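Local coordinates for protein putative aldo/keto reductase (Salmonella enterica subsp. enterica serovar Typhimurium, PDB 4R9O) that probably acts as an NADP-dependent oxidoreductase of the aldo/keto reductase family, built on a TIM-barrel fold, at residues Y24-L27 with M28-N31; V38-I41 with E42-D46; N241-S244 with I245-V249; S282-R285 with Q286-F289. All coordinates share one frame; numbering follows the deposited sequence.

Interaction 1 (Y24-L27 with M28-N31)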
# COMPACT_ATOMS: atom_id res chain seq x y z
N TYR C 24 -27.02 -9.61 19.47
CA TYR C 24 -28.24 -10.09 18.84
C TYR C 24 -28.38 -9.69 17.36
O TYR C 24 -29.48 -9.69 16.81
CB TYR C 24 -29.46 -9.60 19.63
CG TYR C 24 -29.71 -10.44 20.87
CD1 TYR C 24 -30.41 -11.65 20.77
CD2 TYR C 24 -29.25 -10.06 22.12
CE1 TYR C 24 -30.63 -12.44 21.88
CE2 TYR C 24 -29.48 -10.85 23.25
CZ TYR C 24 -30.17 -12.04 23.12
OH TYR C 24 -30.42 -12.83 24.23
N TRP C 25 -27.26 -9.39 16.70
CA TRP C 25 -27.34 -8.98 15.31
C TRP C 25 -27.80 -10.10 14.38
O TRP C 25 -28.35 -9.82 13.32
CB TRP C 25 -25.99 -8.40 14.84
CG TRP C 25 -24.95 -9.38 14.35
CD1 TRP C 25 -24.70 -9.72 13.05
CD2 TRP C 25 -24.02 -10.11 15.15
NE1 TRP C 25 -23.67 -10.63 12.99
CE2 TRP C 25 -23.23 -10.89 14.26
CE3 TRP C 25 -23.76 -10.19 16.52
CZ2 TRP C 25 -22.22 -11.73 14.71
CZ3 TRP C 25 -22.75 -11.02 16.96
CH2 TRP C 25 -21.98 -11.78 16.06
N ARG C 26 -27.62 -11.35 14.80
CA ARG C 26 -28.01 -12.53 14.00
C ARG C 26 -29.35 -13.13 14.43
O ARG C 26 -29.71 -14.22 13.98
CB ARG C 26 -26.94 -13.62 14.08
CG ARG C 26 -25.59 -13.24 13.52
CD ARG C 26 -25.43 -13.69 12.07
NE ARG C 26 -25.20 -15.13 11.97
CZ ARG C 26 -25.67 -15.91 11.00
NH1 ARG C 26 -25.40 -17.21 11.00
NH2 ARG C 26 -26.40 -15.39 10.03
N LEU C 27 -30.06 -12.45 15.32
CA LEU C 27 -31.28 -12.98 15.93
C LEU C 27 -32.28 -13.55 14.93
O LEU C 27 -32.81 -14.64 15.14
CB LEU C 27 -31.97 -11.91 16.78
CG LEU C 27 -33.28 -12.31 17.47
CD1 LEU C 27 -33.17 -13.66 18.19
CD2 LEU C 27 -33.69 -11.23 18.45
N MET C 28 -32.55 -12.83 13.84
CA MET C 28 -33.54 -13.29 12.86
C MET C 28 -33.14 -14.63 12.22
O MET C 28 -34.01 -15.43 11.86
CB MET C 28 -33.75 -12.23 11.77
CG MET C 28 -34.16 -10.85 12.29
SD MET C 28 -35.53 -10.90 13.48
CE MET C 28 -36.85 -11.53 12.46
N ASP C 29 -31.84 -14.88 12.09
CA ASP C 29 -31.36 -16.11 11.46
C ASP C 29 -31.50 -17.33 12.37
O ASP C 29 -31.45 -18.46 11.91
CB ASP C 29 -29.89 -15.97 11.03
CG ASP C 29 -29.67 -14.85 10.01
OD1 ASP C 29 -30.64 -14.36 9.41
OD2 ASP C 29 -28.50 -14.46 9.82
N TRP C 30 -31.66 -17.10 13.68
CA TRP C 30 -31.79 -18.20 14.64
C TRP C 30 -33.15 -18.89 14.52
O TRP C 30 -33.31 -20.03 14.96
CB TRP C 30 -31.60 -17.71 16.07
CG TRP C 30 -30.28 -17.04 16.34
CD1 TRP C 30 -29.19 -17.02 15.52
CD2 TRP C 30 -29.93 -16.30 17.51
NE1 TRP C 30 -28.18 -16.30 16.12
CE2 TRP C 30 -28.61 -15.84 17.33
CE3 TRP C 30 -30.61 -15.97 18.69
CZ2 TRP C 30 -27.95 -15.07 18.29
CZ3 TRP C 30 -29.96 -15.21 19.64
CH2 TRP C 30 -28.64 -14.77 19.43
N ASN C 31 -34.12 -18.18 13.95
CA ASN C 31 -35.49 -18.69 13.81
C ASN C 31 -36.10 -19.11 15.15
O ASN C 31 -36.61 -20.23 15.30
CB ASN C 31 -35.52 -19.87 12.83
CG ASN C 31 -35.21 -19.45 11.40
OD1 ASN C 31 -34.40 -20.08 10.72
ND2 ASN C 31 -35.85 -18.38 10.95
O HOH W 1 -30.85 -10.93 12.41
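W30 lays its indole across the backbone of R26 and L27, so that one ring face meets main chain and aliphatic atoms together. L27 CA sits over the five-membered ring, 4.1 Å from its centroid, as a CH-pi contact. On the same face, but toward the rim, R26 O lies 3.2 Å from W30 CD1. With CG anti to its own carbonyl carbon (chi1 -58°) and a small chi2 of -11°, the indole is turned back along the chain in this way. L27 adds a branch at the benzo end: its CD1 comes 3.5 Å from W30 CE3, the two side chains crossing at about a right angle. The Y24 phenol reaches the far end of the same ring, CE1 to W30 CZ3 at 3.6 Å, with the ring planes 51° apart. This short helix, 27-30, follows a type I turn (Y24 to L27) in the loop after barrel strand 16-23 of the TIM barrel, and W30 lies close to G267, a probable NADP-binding residue. Two backbone bonds close this weakly bonded turn: R26 O takes D29 N at 2.9 Å, and L27 O takes W30 N at 3.1 Å. One water bridges W25 O and M28 N. R26 supplies CB to the pyrrole side, 3.6 Å from W30 NE1. Its guanidinium runs toward D29 OD2, although the model is too close there for a firm distance. That oxygen, its position therefore less sure, is placed to form a salt bridge with R230 of a second subunit. The Y24 hydroxyl hydrogen-bonds H44, and the W30 ring meets F40 edge-to-face.

Interaction 2 (V38-I41 with E42-D46)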
# COMPACT_ATOMS: atom_id res chain seq x y z
N VAL C 38 -37.21 -15.97 25.10
CA VAL C 38 -37.32 -15.79 26.54
C VAL C 38 -36.42 -16.77 27.29
O VAL C 38 -35.65 -16.38 28.18
CB VAL C 38 -38.78 -15.97 27.04
CG1 VAL C 38 -38.81 -16.12 28.56
CG2 VAL C 38 -39.65 -14.80 26.57
N SER C 39 -36.51 -18.04 26.92
CA SER C 39 -35.72 -19.09 27.55
C SER C 39 -34.22 -18.89 27.35
O SER C 39 -33.44 -19.09 28.28
CB SER C 39 -36.14 -20.46 27.00
OG SER C 39 -37.53 -20.63 27.14
N PHE C 40 -33.83 -18.50 26.14
CA PHE C 40 -32.42 -18.24 25.81
C PHE C 40 -31.85 -17.08 26.63
O PHE C 40 -30.74 -17.16 27.14
CB PHE C 40 -32.26 -17.95 24.31
CG PHE C 40 -30.85 -17.64 23.91
CD1 PHE C 40 -29.90 -18.64 23.84
CD2 PHE C 40 -30.47 -16.34 23.60
CE1 PHE C 40 -28.59 -18.36 23.48
CE2 PHE C 40 -29.17 -16.04 23.24
CZ PHE C 40 -28.22 -17.04 23.17
N ILE C 41 -32.62 -16.00 26.74
CA ILE C 41 -32.25 -14.86 27.57
C ILE C 41 -32.09 -15.30 29.02
O ILE C 41 -31.07 -15.02 29.64
CB ILE C 41 -33.31 -13.73 27.49
CG1 ILE C 41 -33.34 -13.13 26.08
CG2 ILE C 41 -33.02 -12.65 28.53
CD1 ILE C 41 -34.51 -12.19 25.83
N GLU C 42 -33.09 -16.00 29.55
CA GLU C 42 -33.02 -16.51 30.92
C GLU C 42 -31.80 -17.40 31.13
O GLU C 42 -31.22 -17.41 32.21
CB GLU C 42 -34.30 -17.29 31.26
CG GLU C 42 -35.51 -16.42 31.44
CD GLU C 42 -36.75 -17.21 31.78
OE1 GLU C 42 -36.75 -18.44 31.56
OE2 GLU C 42 -37.73 -16.60 32.25
N GLU C 43 -31.41 -18.15 30.10
CA GLU C 43 -30.29 -19.07 30.22
C GLU C 43 -28.94 -18.34 30.26
O GLU C 43 -28.04 -18.75 31.00
CB GLU C 43 -30.31 -20.10 29.09
CG GLU C 43 -31.11 -21.36 29.46
CD GLU C 43 -31.40 -22.27 28.28
OE1 GLU C 43 -31.27 -21.82 27.12
OE2 GLU C 43 -31.77 -23.44 28.50
N HIS C 44 -28.77 -17.27 29.48
CA HIS C 44 -27.47 -16.60 29.54
C HIS C 44 -27.44 -15.67 30.75
O HIS C 44 -26.38 -15.41 31.32
CB HIS C 44 -27.12 -15.90 28.20
CG HIS C 44 -27.90 -14.66 27.87
ND1 HIS C 44 -27.88 -13.52 28.65
CD2 HIS C 44 -28.64 -14.35 26.78
CE1 HIS C 44 -28.61 -12.58 28.07
NE2 HIS C 44 -29.08 -13.06 26.93
N LEU C 45 -28.62 -15.22 31.17
CA LEU C 45 -28.78 -14.45 32.41
C LEU C 45 -28.28 -15.26 33.60
O LEU C 45 -27.54 -14.75 34.45
CB LEU C 45 -30.25 -14.08 32.59
CG LEU C 45 -30.69 -12.68 33.02
CD1 LEU C 45 -29.76 -11.61 32.51
CD2 LEU C 45 -32.11 -12.42 32.53
N ASP C 46 -28.68 -16.53 33.65
CA ASP C 46 -28.26 -17.47 34.68
C ASP C 46 -26.76 -17.66 34.73
O ASP C 46 -26.19 -17.91 35.80
CB ASP C 46 -28.92 -18.83 34.46
CG ASP C 46 -30.31 -18.90 35.05
OD1 ASP C 46 -30.53 -18.28 36.11
OD2 ASP C 46 -31.18 -19.59 34.46
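V38 O to E42 N (2.9 Å, nearly straight at 170°) and I41 O to L45 N (2.9 Å) are among the i to i+4 bonds that carry one regular helix through both segments. On its buried flank F40 and H44 form an offset edge-to-face pair: the imidazole turns its edge toward the phenyl face, with planes 78° apart and F40 CE2 4.0 Å from H44 CD2. The H44 ring owes its place to chi1 of 72°, which sets CG between backbone N and carbonyl carbon and swings the imidazole back over the preceding turn. There I41 O sits above the centre of one ring face, and I41 CA makes an off-centre CH-pi contact 4.0 Å from the ring centroid. H44 ND1 is hydrogen-bonded to V49 O, which helps fix the ring's rotation. Beside this, the I41 and L45 side chains lie side by side and point the same way, with I41 CG2 4.1 Å from L45 CD2. E42 extends alongside V38 on the more open side, with OE2 3.9 Å from V38 CG1. Helix 34-46 is the connection between parallel strands 16-23 and 51-53, the beta-alpha-beta crossover of a TIM barrel.

Interaction 3 (N241-S244 with I245-V249)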
# COMPACT_ATOMS: atom_id res chain seq x y z
N ASN C 241 -5.56 -27.54 28.08
CA ASN C 241 -6.70 -28.41 28.38
C ASN C 241 -8.01 -27.67 28.18
O ASN C 241 -8.95 -27.85 28.94
CB ASN C 241 -6.62 -28.94 29.81
CG ASN C 241 -5.33 -29.66 30.07
OD1 ASN C 241 -4.93 -30.55 29.32
ND2 ASN C 241 -4.64 -29.27 31.14
N ALA C 242 -8.05 -26.83 27.15
CA ALA C 242 -9.25 -26.10 26.79
C ALA C 242 -10.20 -26.99 25.98
O ALA C 242 -9.77 -27.71 25.08
CB ALA C 242 -8.90 -24.83 26.01
N SER C 243 -11.48 -26.91 26.30
CA SER C 243 -12.51 -27.69 25.64
C SER C 243 -12.62 -27.45 24.13
O SER C 243 -13.03 -28.33 23.38
CB SER C 243 -13.87 -27.41 26.29
OG SER C 243 -14.93 -27.74 25.42
N SER C 244 -12.24 -26.25 23.70
CA SER C 244 -12.45 -25.85 22.31
C SER C 244 -11.53 -24.69 21.95
O SER C 244 -10.93 -24.07 22.82
CB SER C 244 -13.90 -25.46 22.10
OG SER C 244 -14.22 -24.30 22.85
N ILE C 245 -11.43 -24.38 20.66
CA ILE C 245 -10.56 -23.29 20.24
C ILE C 245 -11.21 -21.93 20.46
O ILE C 245 -10.50 -20.93 20.58
CB ILE C 245 -10.13 -23.43 18.77
CG1 ILE C 245 -11.33 -23.32 17.83
CG2 ILE C 245 -9.40 -24.75 18.54
CD1 ILE C 245 -10.96 -23.32 16.37
N GLU C 246 -12.54 -21.88 20.52
CA GLU C 246 -13.23 -20.62 20.80
C GLU C 246 -12.76 -20.05 22.12
O GLU C 246 -12.58 -18.85 22.27
CB GLU C 246 -14.76 -20.80 20.85
CG GLU C 246 -15.40 -21.24 19.55
CD GLU C 246 -15.60 -22.75 19.50
OE1 GLU C 246 -14.63 -23.49 19.77
OE2 GLU C 246 -16.72 -23.19 19.18
N GLN C 247 -12.58 -20.94 23.10
CA GLN C 247 -12.07 -20.55 24.41
C GLN C 247 -10.71 -19.90 24.31
O GLN C 247 -10.43 -18.93 25.01
CB GLN C 247 -11.98 -21.75 25.33
CG GLN C 247 -13.29 -22.12 25.89
CD GLN C 247 -13.28 -23.48 26.53
OE1 GLN C 247 -14.28 -24.20 26.49
NE2 GLN C 247 -12.15 -23.85 27.13
N VAL C 248 -9.86 -20.46 23.47
CA VAL C 248 -8.50 -19.95 23.30
C VAL C 248 -8.55 -18.55 22.68
O VAL C 248 -7.91 -17.64 23.17
CB VAL C 248 -7.65 -20.90 22.43
CG1 VAL C 248 -6.23 -20.34 22.26
CG2 VAL C 248 -7.61 -22.29 23.07
N VAL C 249 -9.33 -18.39 21.62
CA VAL C 249 -9.47 -17.08 20.97
C VAL C 249 -10.03 -16.03 21.93
O VAL C 249 -9.51 -14.92 22.00
CB VAL C 249 -10.38 -17.16 19.73
CG1 VAL C 249 -10.64 -15.76 19.16
CG2 VAL C 249 -9.76 -18.08 18.68
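A242 and S244 meet V248 and Q247 where the chain enters helix 245-254, and the close packing is on this inner side. A242 CB approaches V248 CG2 at 4.1 Å, while S244 O lies 3.8 Å from the same methyl. V248 thus turns its CG2 branch against the loop, and its side chain also packs on L233 and A237 of helix 227-240. S244 O is also 3.6 Å from Q247 CB. The Q247 chain, extended beyond CG, runs back alongside the loop, its CG 3.9 Å from S244 OG. On the other flank of S244 comes E246, whose chain bends at chi2 (95°) to bring the carboxylate back: E246 OE1 lies 3.1 Å from S244 CB and 3.2 Å from S244 OG. The hydroxyl is set there by chi1 of 65°. E246 OE2 makes a salt bridge with R271, and the E246 side chain packs on F221, a probable NADP-binding residue. The solvent side is at S243, an exposed residue that gives a small part of the contact near the end of Q247; it follows closely on N241, where a Schellman motif with positive phi ends helix 227-240. Across segments 241-244 and 245-249 the van der Waals contacts of methyl, methylene and carbonyl groups are plain, while E246 has a definite ionic partner in R271. Near the start of a helix and facing an arginine, the E246 carboxylate probably stays ionised.

Interaction 4 (S282-R285 with Q286-F289)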
# COMPACT_ATOMS: atom_id res chain seq x y z
N SER C 282 -5.39 -19.84 31.48
CA SER C 282 -4.09 -19.22 31.76
C SER C 282 -3.25 -19.07 30.49
O SER C 282 -2.30 -19.81 30.28
CB SER C 282 -3.31 -20.06 32.78
OG SER C 282 -4.12 -20.42 33.88
N LEU C 283 -3.61 -18.13 29.64
CA LEU C 283 -2.84 -17.91 28.41
C LEU C 283 -1.53 -17.20 28.74
O LEU C 283 -1.55 -16.08 29.25
CB LEU C 283 -3.66 -17.10 27.39
CG LEU C 283 -3.23 -17.18 25.93
CD1 LEU C 283 -3.45 -18.56 25.36
CD2 LEU C 283 -3.98 -16.16 25.10
N THR C 284 -0.40 -17.86 28.48
CA THR C 284 0.90 -17.24 28.69
C THR C 284 1.24 -16.24 27.59
O THR C 284 0.56 -16.18 26.57
CB THR C 284 2.02 -18.28 28.75
OG1 THR C 284 2.18 -18.85 27.45
CG2 THR C 284 1.68 -19.39 29.75
N ARG C 285 2.32 -15.47 27.78
CA ARG C 285 2.75 -14.54 26.74
C ARG C 285 3.16 -15.27 25.47
O ARG C 285 2.74 -14.90 24.37
CB ARG C 285 3.90 -13.65 27.24
CG ARG C 285 3.41 -12.34 27.84
CD ARG C 285 4.53 -11.48 28.37
NE ARG C 285 4.02 -10.20 28.87
CZ ARG C 285 3.92 -9.08 28.14
NH1 ARG C 285 4.29 -9.07 26.86
NH2 ARG C 285 3.46 -7.97 28.71
N GLN C 286 3.96 -16.33 25.60
CA GLN C 286 4.44 -17.04 24.42
C GLN C 286 3.29 -17.67 23.65
O GLN C 286 3.31 -17.72 22.42
CB GLN C 286 5.48 -18.09 24.81
CG GLN C 286 6.78 -17.48 25.30
CD GLN C 286 7.90 -18.50 25.50
OE1 GLN C 286 8.60 -18.45 26.51
NE2 GLN C 286 8.09 -19.39 24.54
N GLN C 287 2.27 -18.13 24.37
CA GLN C 287 1.08 -18.67 23.73
C GLN C 287 0.33 -17.56 23.01
O GLN C 287 -0.11 -17.76 21.88
CB GLN C 287 0.16 -19.36 24.76
CG GLN C 287 0.68 -20.71 25.21
CD GLN C 287 -0.09 -21.27 26.39
OE1 GLN C 287 -0.69 -20.53 27.17
NE2 GLN C 287 -0.08 -22.60 26.53
N TRP C 288 0.22 -16.39 23.63
CA TRP C 288 -0.44 -15.26 23.00
C TRP C 288 0.30 -14.88 21.73
O TRP C 288 -0.31 -14.60 20.70
CB TRP C 288 -0.52 -14.06 23.96
CG TRP C 288 -1.39 -12.93 23.45
CD1 TRP C 288 -2.71 -12.72 23.72
CD2 TRP C 288 -0.99 -11.85 22.58
NE1 TRP C 288 -3.16 -11.60 23.07
CE2 TRP C 288 -2.12 -11.04 22.37
CE3 TRP C 288 0.22 -11.50 21.96
CZ2 TRP C 288 -2.09 -9.90 21.56
CZ3 TRP C 288 0.25 -10.36 21.17
CH2 TRP C 288 -0.90 -9.57 20.97
N PHE C 289 1.62 -14.87 21.80
CA PHE C 289 2.41 -14.42 20.66
C PHE C 289 2.46 -15.47 19.55
O PHE C 289 2.46 -15.14 18.36
CB PHE C 289 3.82 -14.02 21.11
CG PHE C 289 3.88 -12.61 21.64
CD1 PHE C 289 3.93 -11.53 20.77
CD2 PHE C 289 3.85 -12.35 23.00
CE1 PHE C 289 3.97 -10.23 21.24
CE2 PHE C 289 3.90 -11.05 23.48
CZ PHE C 289 3.96 -9.99 22.60
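Q287 and T284 grip each other reciprocally at the start of helix 285-296. The glutamine can be followed outward from the helix. Its CB rests 3.7 Å from L283 CD1 and also faces T284 OG1; CG passes 3.3 Å from T284 OG1, and CD stays beside that hydroxyl. At the tip, OE1 accepts T284 N at 3.0 Å in an almost straight bond (171°), with a weak second bond from T284 OG1 at 3.3 Å. The other tip atom, NE2, turns to E239 outside the contact, so both ends of the amide are held. In return T284 OG1 accepts Q287 N at 3.2 Å, completing a capping box with T284 as the N-cap. The threonine's chi1 of 69° points OG1 at that amide, which belongs to the first turn and has no i-4 carbonyl within the helix to bond. Next to the box, L283 CD2 touches the edge of the W288 indole at CD1, 3.9 Å away. R285 and F289 run side by side one turn apart, their flat groups 22° from parallel, with R285 NH1 3.9 Å from F289 CE2. R285 O also lies at the edge of the phenyl ring. The R285 guanidinium forms salt bridges with D134 and D105 of a third subunit, which makes this helix part of a subunit interface. Within the chain, helix 285-296 comes after helix 269-276 and the last barrel strand, 261-264. L283 and Q287 pack on L240 of helix 227-240, and W288 stacks on W252 of helix 245-254.

All four contacts are local, each within one continuous stretch of chain; they are arranged in series, and none encloses or crosses another. From the N terminus, interaction 1 closes the turn after strand 16-23, and interaction 2 follows on the next helix, 34-46. These two touch directly through their aromatic side chains, tying the loop after the first barrel strand to the helix that leads on to strand 51-53. Far along the sequence, interaction 3 joins helices 227-240 and 245-254, and interaction 4 starts the C-terminal helix 285-296. Their nearest atoms are about 5 Å apart without touching. Interactions 1 and 4 lie farthest apart, with centres about 34 Å from each other.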